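Local coordinates for extracellular protein containing a SCP domain (Bacillus anthracis, PDB 4IFA) that is of unknown function but carries an SCP (CAP-superfamily) domain, is extracellular and may be linked to virulence, at residues K313-E318 / Y332-I337; D226-I231 / P238-D243; D275-G280 / Q285-N290; Q167-H172 / D297-L302. All coordinates share one frame; numbering follows the deposited sequence.

Contact 1: residues K313-E318 / Y332-I337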
loop_
_atom_site.group_PDB
_atom_site.type_symbol
_atom_site.label_atom_id
_atom_site.label_comp_id
_atom_site.label_asym_id
_atom_site.label_seq_id
_atom_site.Cartn_x
_atom_site.Cartn_y
_atom_site.Cartn_z
ATOM N N LYS A 313 6.630 -15.890 0.528
ATOM C CA LYS A 313 7.089 -16.923 -0.398
ATOM C C LYS A 313 6.437 -16.741 -1.777
ATOM O O LYS A 313 7.122 -16.887 -2.787
ATOM C CB LYS A 313 6.882 -18.352 0.163
ATOM C CG LYS A 313 7.818 -18.670 1.320
ATOM C CD LYS A 313 7.822 -20.104 1.806
ATOM C CE LYS A 313 8.663 -20.183 3.113
ATOM N NZ LYS A 313 10.017 -19.536 3.031
ATOM N N ASN A 314 5.130 -16.417 -1.835
ATOM C CA ASN A 314 4.490 -16.229 -3.129
ATOM C C ASN A 314 4.984 -14.954 -3.810
ATOM O O ASN A 314 5.317 -14.963 -4.999
ATOM C CB ASN A 314 2.968 -16.197 -3.018
ATOM C CG ASN A 314 2.368 -17.529 -2.697
ATOM O OD1 ASN A 314 2.817 -18.576 -3.206
ATOM N ND2 ASN A 314 1.335 -17.510 -1.873
ATOM N N LEU A 315 5.111 -13.871 -3.035
ATOM C CA LEU A 315 5.637 -12.624 -3.588
ATOM C C LEU A 315 6.980 -12.785 -4.248
ATOM O O LEU A 315 7.265 -12.190 -5.274
ATOM C CB LEU A 315 5.781 -11.570 -2.489
ATOM C CG LEU A 315 4.478 -11.045 -1.906
ATOM C CD1 LEU A 315 4.778 -10.200 -0.649
ATOM C CD2 LEU A 315 3.638 -10.204 -2.869
ATOM N N LEU A 316 7.826 -13.622 -3.653
ATOM C CA LEU A 316 9.226 -13.737 -4.072
ATOM C C LEU A 316 9.534 -14.964 -4.921
ATOM O O LEU A 316 10.691 -15.265 -5.187
ATOM C CB LEU A 316 10.164 -13.697 -2.844
ATOM C CG LEU A 316 10.062 -12.458 -1.956
ATOM C CD1 LEU A 316 11.097 -12.499 -0.842
ATOM C CD2 LEU A 316 10.160 -11.183 -2.766
ATOM N N ASN A 317 8.497 -15.655 -5.393
ATOM C CA ASN A 317 8.723 -16.863 -6.174
ATOM C C ASN A 317 9.061 -16.533 -7.606
ATOM O O ASN A 317 8.230 -16.019 -8.340
ATOM C CB ASN A 317 7.493 -17.774 -6.099
ATOM C CG ASN A 317 7.754 -19.159 -6.682
ATOM O OD1 ASN A 317 8.754 -19.406 -7.370
ATOM N ND2 ASN A 317 6.853 -20.090 -6.377
ATOM N N GLU A 318 10.290 -16.820 -8.015
ATOM C CA GLU A 318 10.712 -16.538 -9.380
ATOM C C GLU A 318 9.945 -17.386 -10.424
ATOM O O GLU A 318 9.907 -17.036 -11.623
ATOM C CB GLU A 318 12.234 -16.757 -9.523
ATOM C CG GLU A 318 12.800 -16.324 -10.890
ATOM C CD GLU A 318 14.306 -16.097 -10.878
ATOM O OE1 GLU A 318 15.017 -16.865 -10.178
ATOM O OE2 GLU A 318 14.781 -15.160 -11.576
ATOM N N TYR A 332 -8.986 -8.856 0.038
ATOM C CA TYR A 332 -7.944 -8.707 -0.967
ATOM C C TYR A 332 -7.332 -10.037 -1.309
ATOM O O TYR A 332 -6.922 -10.797 -0.418
ATOM C CB TYR A 332 -6.804 -7.829 -0.388
ATOM C CG TYR A 332 -7.251 -6.525 0.266
ATOM C CD1 TYR A 332 -7.276 -5.327 -0.455
ATOM C CD2 TYR A 332 -7.605 -6.479 1.600
ATOM C CE1 TYR A 332 -7.647 -4.144 0.118
ATOM C CE2 TYR A 332 -8.002 -5.266 2.188
ATOM C CZ TYR A 332 -8.013 -4.109 1.451
ATOM O OH TYR A 332 -8.409 -2.917 2.019
ATOM N N THR A 333 -7.311 -10.368 -2.612
ATOM C CA THR A 333 -6.759 -11.626 -3.078
ATOM C C THR A 333 -5.782 -11.431 -4.223
ATOM O O THR A 333 -6.109 -10.798 -5.217
ATOM C CB THR A 333 -7.899 -12.558 -3.587
ATOM O OG1 THR A 333 -8.812 -12.846 -2.517
ATOM C CG2 THR A 333 -7.394 -13.882 -4.132
ATOM N N GLN A 334 -4.591 -12.001 -4.062
ATOM C CA GLN A 334 -3.620 -12.130 -5.150
ATOM C C GLN A 334 -3.669 -13.556 -5.646
ATOM O O GLN A 334 -3.537 -14.495 -4.841
ATOM C CB GLN A 334 -2.192 -11.877 -4.666
ATOM C CG GLN A 334 -1.856 -10.450 -4.317
ATOM C CD GLN A 334 -0.446 -10.299 -3.766
ATOM O OE1 GLN A 334 -0.003 -11.083 -2.922
ATOM N NE2 GLN A 334 0.294 -9.288 -4.259
ATOM N N ASN A 335 -3.776 -13.726 -6.967
ATOM C CA ASN A 335 -3.613 -15.029 -7.599
ATOM C C ASN A 335 -2.430 -14.915 -8.566
ATOM O O ASN A 335 -2.439 -14.162 -9.545
ATOM C CB ASN A 335 -4.883 -15.547 -8.278
ATOM C CG ASN A 335 -5.929 -16.059 -7.301
ATOM O OD1 ASN A 335 -5.709 -16.154 -6.051
ATOM N ND2 ASN A 335 -7.088 -16.386 -7.845
ATOM N N PHE A 336 -1.379 -15.672 -8.257
ATOM C CA PHE A 336 -0.148 -15.711 -9.024
ATOM C C PHE A 336 -0.218 -16.917 -9.946
ATOM O O PHE A 336 -0.703 -17.983 -9.551
ATOM C CB PHE A 336 1.068 -15.924 -8.086
ATOM C CG PHE A 336 1.313 -14.834 -7.082
ATOM C CD1 PHE A 336 2.222 -13.832 -7.368
ATOM C CD2 PHE A 336 0.666 -14.831 -5.857
ATOM C CE1 PHE A 336 2.473 -12.832 -6.457
ATOM C CE2 PHE A 336 0.885 -13.815 -4.943
ATOM C CZ PHE A 336 1.801 -12.821 -5.254
ATOM N N ILE A 337 0.286 -16.771 -11.170
ATOM C CA ILE A 337 0.354 -17.886 -12.112
ATOM C C ILE A 337 1.668 -17.919 -12.862
ATOM O O ILE A 337 2.428 -16.947 -12.911
ATOM C CB ILE A 337 -0.787 -17.888 -13.158
ATOM C CG1 ILE A 337 -0.783 -16.586 -13.979
ATOM C CG2 ILE A 337 -2.177 -18.047 -12.444
ATOM C CD1 ILE A 337 -1.713 -16.664 -15.210
#
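Asn314 and Leu315, on the last turn of helix 309-315, meet Phe336 and Gln334 of strand 331-338 without a hydrogen bond passing between the two segments. Asn314 lies over one face of the Phe336 ring. Asn314 CB comes to 3.7 Å from Phe336 CE2, and on the same side Asn314 O stands 3.8 Å from Phe336 CE1, displaced toward the rim. This carbonyl also accepts the N-H of Asn317, a bond made where the chain leaves the helix. At the ring's edge, near its plane, Leu315 CD2 sits 4.0 Å from Phe336 CZ.

The contact belongs to the alpha-beta-alpha sandwich of the SCP domain: the Phe336 ring lies between the helix end and its strand, and also meets the ring of Phe320.

The aliphatic-to-amide contacts centre on the same methyl. Leu315 CD2 lies 3.7 Å from Gln334 NE2 and as far from OE1, the two side chains crossing at about a right angle. Gln334 reaches it with its chain extended beyond CG (chi2 177°).

The polar ends find their partners on Asn290 in the neighbouring strand. Gln334 OE1 accepts from Asn290 ND2, while Asn314 ND2 donates to Asn290 OD1, so one asparagine amide holds a residue from each segment.

Contact 2: residues D226-I231 / P238-D243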
loop_
_atom_site.group_PDB
_atom_site.type_symbol
_atom_site.label_atom_id
_atom_site.label_comp_id
_atom_site.label_asym_id
_atom_site.label_seq_id
_atom_site.Cartn_x
_atom_site.Cartn_y
_atom_site.Cartn_z
ATOM N N ASP A 226 1.128 -2.980 -8.918
ATOM C CA ASP A 226 2.343 -2.195 -9.118
ATOM C C ASP A 226 3.302 -2.305 -7.930
ATOM O O ASP A 226 4.522 -2.402 -8.120
ATOM C CB ASP A 226 1.996 -0.725 -9.331
ATOM C CG ASP A 226 1.396 -0.439 -10.664
ATOM O OD1 ASP A 226 1.663 -1.163 -11.640
ATOM O OD2 ASP A 226 0.661 0.590 -10.793
ATOM N N LEU A 227 2.771 -2.273 -6.706
ATOM C CA LEU A 227 3.620 -2.297 -5.532
ATOM C C LEU A 227 4.227 -3.688 -5.351
ATOM O O LEU A 227 5.291 -3.816 -4.766
ATOM C CB LEU A 227 2.815 -1.812 -4.313
ATOM C CG LEU A 227 2.354 -0.365 -4.375
ATOM C CD1 LEU A 227 1.357 -0.096 -3.217
ATOM C CD2 LEU A 227 3.585 0.538 -4.272
ATOM N N THR A 228 3.554 -4.726 -5.858
ATOM C CA THR A 228 4.144 -6.089 -5.844
ATOM C C THR A 228 5.348 -6.076 -6.800
ATOM O O THR A 228 6.358 -6.685 -6.479
ATOM C CB THR A 228 3.125 -7.178 -6.246
ATOM O OG1 THR A 228 2.128 -7.249 -5.205
ATOM C CG2 THR A 228 3.766 -8.550 -6.320
ATOM N N ASN A 229 5.244 -5.421 -7.949
ATOM C CA ASN A 229 6.362 -5.354 -8.875
ATOM C C ASN A 229 7.532 -4.532 -8.292
ATOM O O ASN A 229 8.685 -4.826 -8.585
ATOM C CB ASN A 229 5.957 -4.923 -10.264
ATOM C CG ASN A 229 5.366 -6.058 -11.060
ATOM O OD1 ASN A 229 5.775 -7.201 -10.867
ATOM N ND2 ASN A 229 4.432 -5.765 -11.960
ATOM N N ILE A 230 7.250 -3.541 -7.448
ATOM C CA ILE A 230 8.318 -2.829 -6.726
ATOM C C ILE A 230 9.061 -3.796 -5.797
ATOM O O ILE A 230 10.289 -3.786 -5.727
ATOM C CB ILE A 230 7.759 -1.602 -6.002
ATOM C CG1 ILE A 230 7.417 -0.561 -7.068
ATOM C CG2 ILE A 230 8.737 -1.073 -4.946
ATOM C CD1 ILE A 230 6.848 0.695 -6.556
ATOM N N ILE A 231 8.313 -4.653 -5.098
ATOM C CA ILE A 231 8.929 -5.674 -4.297
ATOM C C ILE A 231 9.776 -6.604 -5.177
ATOM O O ILE A 231 10.933 -6.942 -4.806
ATOM C CB ILE A 231 7.835 -6.482 -3.538
ATOM C CG1 ILE A 231 7.204 -5.636 -2.453
ATOM C CG2 ILE A 231 8.454 -7.734 -2.905
ATOM C CD1 ILE A 231 5.900 -6.182 -1.874
ATOM N N PRO A 238 12.168 -11.134 -11.806
ATOM C CA PRO A 238 11.462 -10.606 -12.942
ATOM C C PRO A 238 10.096 -10.090 -12.526
ATOM O O PRO A 238 9.473 -10.612 -11.605
ATOM C CB PRO A 238 11.289 -11.818 -13.856
ATOM C CG PRO A 238 12.291 -12.790 -13.403
ATOM C CD PRO A 238 12.479 -12.557 -11.947
ATOM N N LEU A 239 9.615 -9.082 -13.235
ATOM C CA LEU A 239 8.333 -8.510 -12.938
ATOM C C LEU A 239 7.223 -9.449 -13.393
ATOM O O LEU A 239 7.414 -10.327 -14.266
ATOM C CB LEU A 239 8.172 -7.166 -13.627
ATOM C CG LEU A 239 9.233 -6.095 -13.291
ATOM C CD1 LEU A 239 8.740 -4.737 -13.787
ATOM C CD2 LEU A 239 9.545 -6.045 -11.782
ATOM N N LEU A 240 6.080 -9.303 -12.754
ATOM C CA LEU A 240 4.905 -10.086 -13.083
ATOM C C LEU A 240 4.008 -9.299 -14.040
ATOM O O LEU A 240 3.866 -8.056 -13.954
ATOM C CB LEU A 240 4.117 -10.402 -11.804
ATOM C CG LEU A 240 4.847 -11.192 -10.730
ATOM C CD1 LEU A 240 4.113 -11.179 -9.392
ATOM C CD2 LEU A 240 5.140 -12.617 -11.178
ATOM N N ALA A 241 3.443 -10.012 -15.001
ATOM C CA ALA A 241 2.490 -9.458 -15.969
ATOM C C ALA A 241 1.089 -9.564 -15.448
ATOM O O ALA A 241 0.721 -10.566 -14.902
ATOM C CB ALA A 241 2.579 -10.231 -17.313
ATOM N N TRP A 242 0.278 -8.521 -15.644
ATOM C CA TRP A 242 -1.115 -8.530 -15.249
ATOM C C TRP A 242 -1.893 -9.525 -16.071
ATOM O O TRP A 242 -1.734 -9.592 -17.313
ATOM C CB TRP A 242 -1.730 -7.135 -15.494
ATOM C CG TRP A 242 -3.203 -7.013 -15.163
ATOM C CD1 TRP A 242 -4.243 -7.021 -16.059
ATOM C CD2 TRP A 242 -3.807 -6.940 -13.858
ATOM N NE1 TRP A 242 -5.442 -6.909 -15.398
ATOM C CE2 TRP A 242 -5.210 -6.843 -14.051
ATOM C CE3 TRP A 242 -3.311 -6.894 -12.555
ATOM C CZ2 TRP A 242 -6.100 -6.732 -12.984
ATOM C CZ3 TRP A 242 -4.183 -6.740 -11.508
ATOM C CH2 TRP A 242 -5.561 -6.694 -11.715
ATOM N N ASP A 243 -2.738 -10.307 -15.390
ATOM C CA ASP A 243 -3.603 -11.226 -16.113
ATOM C C ASP A 243 -5.046 -10.961 -15.713
ATOM O O ASP A 243 -5.467 -11.236 -14.571
ATOM C CB ASP A 243 -3.253 -12.684 -15.860
ATOM C CG ASP A 243 -3.990 -13.597 -16.817
ATOM O OD1 ASP A 243 -3.677 -13.586 -18.053
ATOM O OD2 ASP A 243 -4.935 -14.284 -16.401
#
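The side-chain amide of Asn229 grips Leu240 by its backbone, using both the N-H and the C=O of that one residue. The pair joins helix 210-234 of the SCP domain's alpha-beta-alpha sandwich to the chain entering strand 241-242, an outer strand of the domain's four-stranded mixed sheet. Leu240 N donates its N-H to Asn229 OD1 at 2.8 Å in a nearly straight bond (170°), although the donor is tilted out of the carbonyl plane of the amide. In return Asn229 ND2 donates to Leu240 O at 3.1 Å, approaching in the carbonyl plane on a lone pair and staying close to the plane of its own amide. Two bonds from one flat group fix its rotation and give each polar atom of this buried amide a partner.

Hydrophobic groups flank this pair. Leu239 CD2 rests 3.5 Å from Asn229 O, and Leu239 CB lies 3.7 Å from Asn229 OD1. Thr228, the residue before Asn229, presents its methyl to the contact because CG2 is anti to the backbone N, while OG1 turns back to the carbonyl of Ile224.

Farther out, Arg232 touches both leucines and donates from NE to Pro238 O. Beyond it, Ala241 joins the sheet through backbone bonds to Thr321 and Leu323, and Asp243 caps the start of helix 244-260. Between the methyls of the contact itself, Thr228 CG2 stands 4.1 Å from Leu240 CD1.

Contact 3: residues D275-G280 / Q285-N290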
loop_
_atom_site.group_PDB
_atom_site.type_symbol
_atom_site.label_atom_id
_atom_site.label_comp_id
_atom_site.label_asym_id
_atom_site.label_seq_id
_atom_site.Cartn_x
_atom_site.Cartn_y
_atom_site.Cartn_z
ATOM N N ASP A 275 -9.535 -25.241 -8.736
ATOM C CA ASP A 275 -10.915 -25.306 -9.231
ATOM C C ASP A 275 -11.392 -23.938 -9.729
ATOM O O ASP A 275 -12.032 -23.823 -10.760
ATOM C CB ASP A 275 -11.873 -25.771 -8.118
ATOM C CG ASP A 275 -11.642 -27.207 -7.666
ATOM O OD1 ASP A 275 -11.109 -28.041 -8.456
ATOM O OD2 ASP A 275 -12.059 -27.562 -6.540
ATOM N N ARG A 276 -11.094 -22.886 -8.956
ATOM C CA ARG A 276 -11.537 -21.559 -9.326
ATOM C C ARG A 276 -10.909 -21.060 -10.646
ATOM O O ARG A 276 -11.569 -20.407 -11.486
ATOM C CB ARG A 276 -11.249 -20.580 -8.190
ATOM C CG ARG A 276 -12.012 -20.884 -6.904
ATOM C CD ARG A 276 -11.868 -19.744 -5.916
ATOM N NE ARG A 276 -10.549 -19.533 -5.317
ATOM C CZ ARG A 276 -10.090 -20.174 -4.240
ATOM N NH1 ARG A 276 -10.799 -21.171 -3.692
ATOM N NH2 ARG A 276 -8.925 -19.847 -3.714
ATOM N N LEU A 277 -9.602 -21.255 -10.764
ATOM C CA LEU A 277 -8.871 -20.803 -11.970
ATOM C C LEU A 277 -9.390 -21.529 -13.217
ATOM O O LEU A 277 -9.660 -20.901 -14.245
ATOM C CB LEU A 277 -7.355 -20.969 -11.793
ATOM C CG LEU A 277 -6.712 -19.988 -10.798
ATOM C CD1 LEU A 277 -5.312 -20.500 -10.460
ATOM C CD2 LEU A 277 -6.704 -18.554 -11.339
ATOM N N GLN A 278 -9.553 -22.834 -13.105
ATOM C CA GLN A 278 -10.142 -23.630 -14.173
ATOM C C GLN A 278 -11.536 -23.092 -14.563
ATOM O O GLN A 278 -11.877 -22.998 -15.747
ATOM C CB GLN A 278 -10.250 -25.088 -13.727
ATOM C CG GLN A 278 -10.785 -26.036 -14.803
ATOM C CD GLN A 278 -11.005 -27.454 -14.293
ATOM O OE1 GLN A 278 -11.495 -27.666 -13.165
ATOM N NE2 GLN A 278 -10.706 -28.436 -15.141
ATOM N N ARG A 279 -12.377 -22.800 -13.564
ATOM C CA ARG A 279 -13.710 -22.257 -13.826
ATOM C C ARG A 279 -13.674 -20.917 -14.572
ATOM O O ARG A 279 -14.558 -20.634 -15.389
ATOM C CB ARG A 279 -14.485 -22.138 -12.497
ATOM C CG ARG A 279 -15.951 -21.814 -12.628
ATOM C CD ARG A 279 -16.659 -21.853 -11.276
ATOM N NE ARG A 279 -16.637 -23.180 -10.642
ATOM C CZ ARG A 279 -15.978 -23.526 -9.531
ATOM N NH1 ARG A 279 -15.266 -22.663 -8.837
ATOM N NH2 ARG A 279 -16.027 -24.777 -9.094
ATOM N N GLY A 280 -12.638 -20.112 -14.301
ATOM C CA GLY A 280 -12.446 -18.810 -14.947
ATOM C C GLY A 280 -11.689 -18.887 -16.264
ATOM O O GLY A 280 -11.325 -17.858 -16.815
ATOM N N GLN A 285 0.709 -23.411 -15.426
ATOM C CA GLN A 285 1.698 -24.414 -15.077
ATOM C C GLN A 285 1.813 -24.500 -13.574
ATOM O O GLN A 285 2.121 -25.542 -13.029
ATOM C CB GLN A 285 3.057 -23.997 -15.655
ATOM C CG GLN A 285 3.092 -24.027 -17.169
ATOM C CD GLN A 285 4.399 -23.518 -17.715
ATOM O OE1 GLN A 285 5.423 -23.574 -17.037
ATOM N NE2 GLN A 285 4.397 -23.128 -18.984
ATOM N N LEU A 286 1.541 -23.388 -12.894
ATOM C CA LEU A 286 1.651 -23.282 -11.432
ATOM C C LEU A 286 0.824 -22.086 -10.960
ATOM O O LEU A 286 0.691 -21.092 -11.698
ATOM C CB LEU A 286 3.100 -23.026 -11.041
ATOM C CG LEU A 286 3.452 -23.233 -9.580
ATOM C CD1 LEU A 286 3.496 -24.744 -9.302
ATOM C CD2 LEU A 286 4.786 -22.595 -9.215
ATOM N N ALA A 287 0.300 -22.160 -9.731
ATOM C CA ALA A 287 -0.505 -21.094 -9.150
ATOM C C ALA A 287 -0.228 -20.962 -7.659
ATOM O O ALA A 287 0.187 -21.922 -6.992
ATOM C CB ALA A 287 -1.980 -21.321 -9.369
ATOM N N GLY A 288 -0.451 -19.763 -7.162
ATOM C CA GLY A 288 -0.346 -19.464 -5.726
ATOM C C GLY A 288 -1.321 -18.368 -5.357
ATOM O O GLY A 288 -1.775 -17.629 -6.209
ATOM N N GLU A 289 -1.646 -18.274 -4.069
ATOM C CA GLU A 289 -2.610 -17.279 -3.604
ATOM C C GLU A 289 -2.231 -16.652 -2.281
ATOM O O GLU A 289 -1.828 -17.358 -1.374
ATOM C CB GLU A 289 -3.975 -17.934 -3.421
ATOM C CG GLU A 289 -5.064 -17.077 -2.762
ATOM C CD GLU A 289 -6.406 -17.777 -2.838
ATOM O OE1 GLU A 289 -6.695 -18.626 -1.955
ATOM O OE2 GLU A 289 -7.134 -17.491 -3.801
ATOM N N ASN A 290 -2.421 -15.327 -2.191
ATOM C CA ASN A 290 -2.370 -14.631 -0.919
ATOM C C ASN A 290 -3.746 -13.994 -0.698
ATOM O O ASN A 290 -4.275 -13.355 -1.589
ATOM C CB ASN A 290 -1.314 -13.508 -0.876
ATOM C CG ASN A 290 0.086 -14.019 -0.821
ATOM O OD1 ASN A 290 0.339 -15.141 -0.379
ATOM N ND2 ASN A 290 1.054 -13.165 -1.212
HETATM O O HOH W 1 -8.996 -17.225 -6.027
#
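Arg276 and Glu289 form a salt bridge between helix 273-279 and strand 286-293, an outer strand of the four-stranded sheet in the SCP domain. Glu289 belongs to a Gly-Glu-Asn sequence of the kind familiar from the CAP superfamily. The polar part is held closely: Arg276 NH2 donates to Glu289 OE2 at 3.0 Å with an N-H...O angle of 147°. OE2 is met on its syn side, near the guanidinium plane, and the two flat groups lie only 5° from coplanar. A bend at chi3 (-69°) turns the arginine's end toward the carboxylate.

His265 bonds to both partners from beyond the segments, its ND1 to Glu289 OE1 and its carbonyl to Arg276 NH1. The apolar part is smaller: Leu277 offers one methyl to Ala287, whose short side chain points toward the helix, and Leu277 CD1 lies 3.6 Å from Ala287 CB.

On the looser side a water bridges the two groups. It sits in the guanidinium plane, accepting from Arg276 NE at 2.9 Å and donating to Glu289 OE2 at 2.9 Å, so OE2 receives both the arginine and the water.

Contact 4: residues Q167-H172 / D297-L302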
loop_
_atom_site.group_PDB
_atom_site.type_symbol
_atom_site.label_atom_id
_atom_site.label_comp_id
_atom_site.label_asym_id
_atom_site.label_seq_id
_atom_site.Cartn_x
_atom_site.Cartn_y
_atom_site.Cartn_z
ATOM N N GLN A 167 3.824 7.351 8.560
ATOM C CA GLN A 167 3.789 5.929 8.905
ATOM C C GLN A 167 4.933 5.297 8.112
ATOM O O GLN A 167 4.969 5.371 6.882
ATOM C CB GLN A 167 2.455 5.312 8.496
ATOM C CG GLN A 167 2.186 3.861 8.888
ATOM C CD GLN A 167 0.756 3.422 8.489
ATOM O OE1 GLN A 167 0.131 3.991 7.589
ATOM N NE2 GLN A 167 0.274 2.371 9.127
ATOM N N LEU A 168 5.839 4.645 8.824
ATOM C CA LEU A 168 7.085 4.123 8.241
ATOM C C LEU A 168 6.954 2.624 8.081
ATOM O O LEU A 168 7.040 1.884 9.054
ATOM C CB LEU A 168 8.283 4.495 9.121
ATOM C CG LEU A 168 8.437 5.981 9.484
ATOM C CD1 LEU A 168 9.625 6.158 10.453
ATOM C CD2 LEU A 168 8.627 6.826 8.252
ATOM N N TYR A 169 6.762 2.174 6.841
ATOM C CA TYR A 169 6.554 0.761 6.580
ATOM C C TYR A 169 7.891 0.050 6.401
ATOM O O TYR A 169 8.692 0.397 5.526
ATOM C CB TYR A 169 5.690 0.555 5.341
ATOM C CG TYR A 169 4.200 0.776 5.510
ATOM C CD1 TYR A 169 3.433 -0.107 6.261
ATOM C CD2 TYR A 169 3.529 1.810 4.849
ATOM C CE1 TYR A 169 2.078 0.026 6.386
ATOM C CE2 TYR A 169 2.154 1.932 4.954
ATOM C CZ TYR A 169 1.445 1.052 5.719
ATOM O OH TYR A 169 0.059 1.098 5.797
ATOM N N PHE A 170 8.110 -0.969 7.232
ATOM C CA PHE A 170 9.321 -1.796 7.181
ATOM C C PHE A 170 9.016 -3.221 6.707
ATOM O O PHE A 170 7.926 -3.740 6.925
ATOM C CB PHE A 170 9.948 -1.901 8.565
ATOM C CG PHE A 170 10.645 -0.669 9.000
ATOM C CD1 PHE A 170 11.984 -0.475 8.697
ATOM C CD2 PHE A 170 9.963 0.339 9.658
ATOM C CE1 PHE A 170 12.639 0.725 9.059
ATOM C CE2 PHE A 170 10.601 1.507 10.014
ATOM C CZ PHE A 170 11.925 1.703 9.707
ATOM N N ASP A 171 10.027 -3.822 6.097
ATOM C CA ASP A 171 10.116 -5.253 5.916
ATOM C C ASP A 171 10.888 -5.725 7.143
ATOM O O ASP A 171 12.088 -5.466 7.253
ATOM C CB ASP A 171 10.898 -5.532 4.630
ATOM C CG ASP A 171 11.111 -7.006 4.395
ATOM O OD1 ASP A 171 11.219 -7.785 5.376
ATOM O OD2 ASP A 171 11.103 -7.413 3.207
ATOM N N HIS A 172 10.202 -6.341 8.097
ATOM C CA HIS A 172 10.870 -6.724 9.368
ATOM C C HIS A 172 11.841 -7.849 9.182
ATOM O O HIS A 172 12.658 -8.114 10.087
ATOM C CB HIS A 172 9.896 -7.065 10.503
ATOM C CG HIS A 172 9.420 -8.480 10.513
ATOM N ND1 HIS A 172 8.368 -8.924 9.741
ATOM C CD2 HIS A 172 9.830 -9.550 11.240
ATOM C CE1 HIS A 172 8.166 -10.209 9.974
ATOM N NE2 HIS A 172 9.035 -10.616 10.892
ATOM N N ASP A 297 -6.518 -0.505 3.303
ATOM C CA ASP A 297 -6.401 -0.401 1.869
ATOM C C ASP A 297 -5.390 -1.387 1.319
ATOM O O ASP A 297 -4.823 -2.180 2.071
ATOM C CB ASP A 297 -6.147 1.060 1.421
ATOM C CG ASP A 297 -4.797 1.651 1.920
ATOM O OD1 ASP A 297 -3.930 0.875 2.383
ATOM O OD2 ASP A 297 -4.638 2.881 1.778
ATOM N N GLY A 298 -5.188 -1.368 0.004
ATOM C CA GLY A 298 -4.296 -2.315 -0.656
ATOM C C GLY A 298 -2.869 -2.194 -0.203
ATOM O O GLY A 298 -2.177 -3.221 -0.050
ATOM N N VAL A 299 -2.381 -0.971 -0.024
ATOM C CA VAL A 299 -1.041 -0.706 0.505
ATOM C C VAL A 299 -0.857 -1.434 1.828
ATOM O O VAL A 299 0.138 -2.140 2.027
ATOM C CB VAL A 299 -0.795 0.807 0.665
ATOM C CG1 VAL A 299 0.490 1.060 1.480
ATOM C CG2 VAL A 299 -0.732 1.478 -0.707
ATOM N N ALA A 300 -1.831 -1.323 2.734
ATOM C CA ALA A 300 -1.741 -1.976 4.029
ATOM C C ALA A 300 -1.789 -3.485 3.920
ATOM O O ALA A 300 -1.002 -4.215 4.582
ATOM C CB ALA A 300 -2.871 -1.463 4.962
ATOM N N ALA A 301 -2.661 -4.011 3.065
ATOM C CA ALA A 301 -2.720 -5.472 2.872
ATOM C C ALA A 301 -1.415 -6.020 2.364
ATOM O O ALA A 301 -0.926 -7.035 2.863
ATOM C CB ALA A 301 -3.839 -5.873 1.895
ATOM N N LEU A 302 -0.831 -5.374 1.371
ATOM C CA LEU A 302 0.429 -5.861 0.790
ATOM C C LEU A 302 1.572 -5.855 1.843
ATOM O O LEU A 302 2.430 -6.775 1.876
ATOM C CB LEU A 302 0.811 -5.042 -0.447
ATOM C CG LEU A 302 2.104 -5.417 -1.134
ATOM C CD1 LEU A 302 2.058 -6.855 -1.616
ATOM C CD2 LEU A 302 2.295 -4.464 -2.309
#
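Tyr169 reaches the first turn of helix 298-306 at Val299 and Ala300 with its CG anti to its own carbonyl carbon (chi1 -77°), while Val299 turns CG1 toward it by setting that methyl anti to the backbone N (chi1 169°). Tyr169 CE2 then lies 3.9 Å from Val299 CG1, the two side chains meeting at a slant. The phenol oxygen goes farther along the same helix turn: Tyr169 OH stands 4.0 Å from Ala300 CB and equally far from Ala300 CA, in van der Waals contact.

This joins two parts of the protein that are far apart in sequence. Tyr169 lies on strand 164-171 in the large antiparallel sheet of the CAP-associated N-terminal region, whereas Val299 and Ala300 belong to the SCP domain. Their helix turn is shaped by Asp297 at the N-cap position, whose OD1 accepts from Ala300 N at 3.1 Å with an N-H...O angle of 160°. Tyr169 therefore touches the very residue whose N-H is capped.

Arg181, on the neighbouring strand 176-183, ties the polar ends together. Its NH2 bonds to Tyr169 OH and its NH1 makes a salt bridge to Asp297 OD2, which also receives Gln191 NE2. The interface thus has a thin apolar contact backed by an arginine that spans both segments. The positive guanidinium and the helix N terminus would both be expected to favour the charged form of Asp297, so charge as well as shape probably holds the two regions together.

From the N terminus, contact 4 opens at 167-172 and closes at 297-302, a long loop that ties the large N-terminal sheet to the SCP domain. Contacts 2 and 3 nest inside it one after the other: contact 2 closes the short connection between helix 210-234 and the chain entering strand 241-242, and contact 3 closes the short turn from helix 273-279 to strand 286-293. Contact 1 follows in series after contact 4, and none cross. Contacts 1, 2 and 3 all reach the same four-stranded sheet, where strands 331-338 and 286-293 are neighbours. Leu302 of contact 4 packs on Leu315 of contact 1 and on Leu227 of contact 2, whereas contacts 3 and 4 do not touch, their centres lying about 26 Å apart.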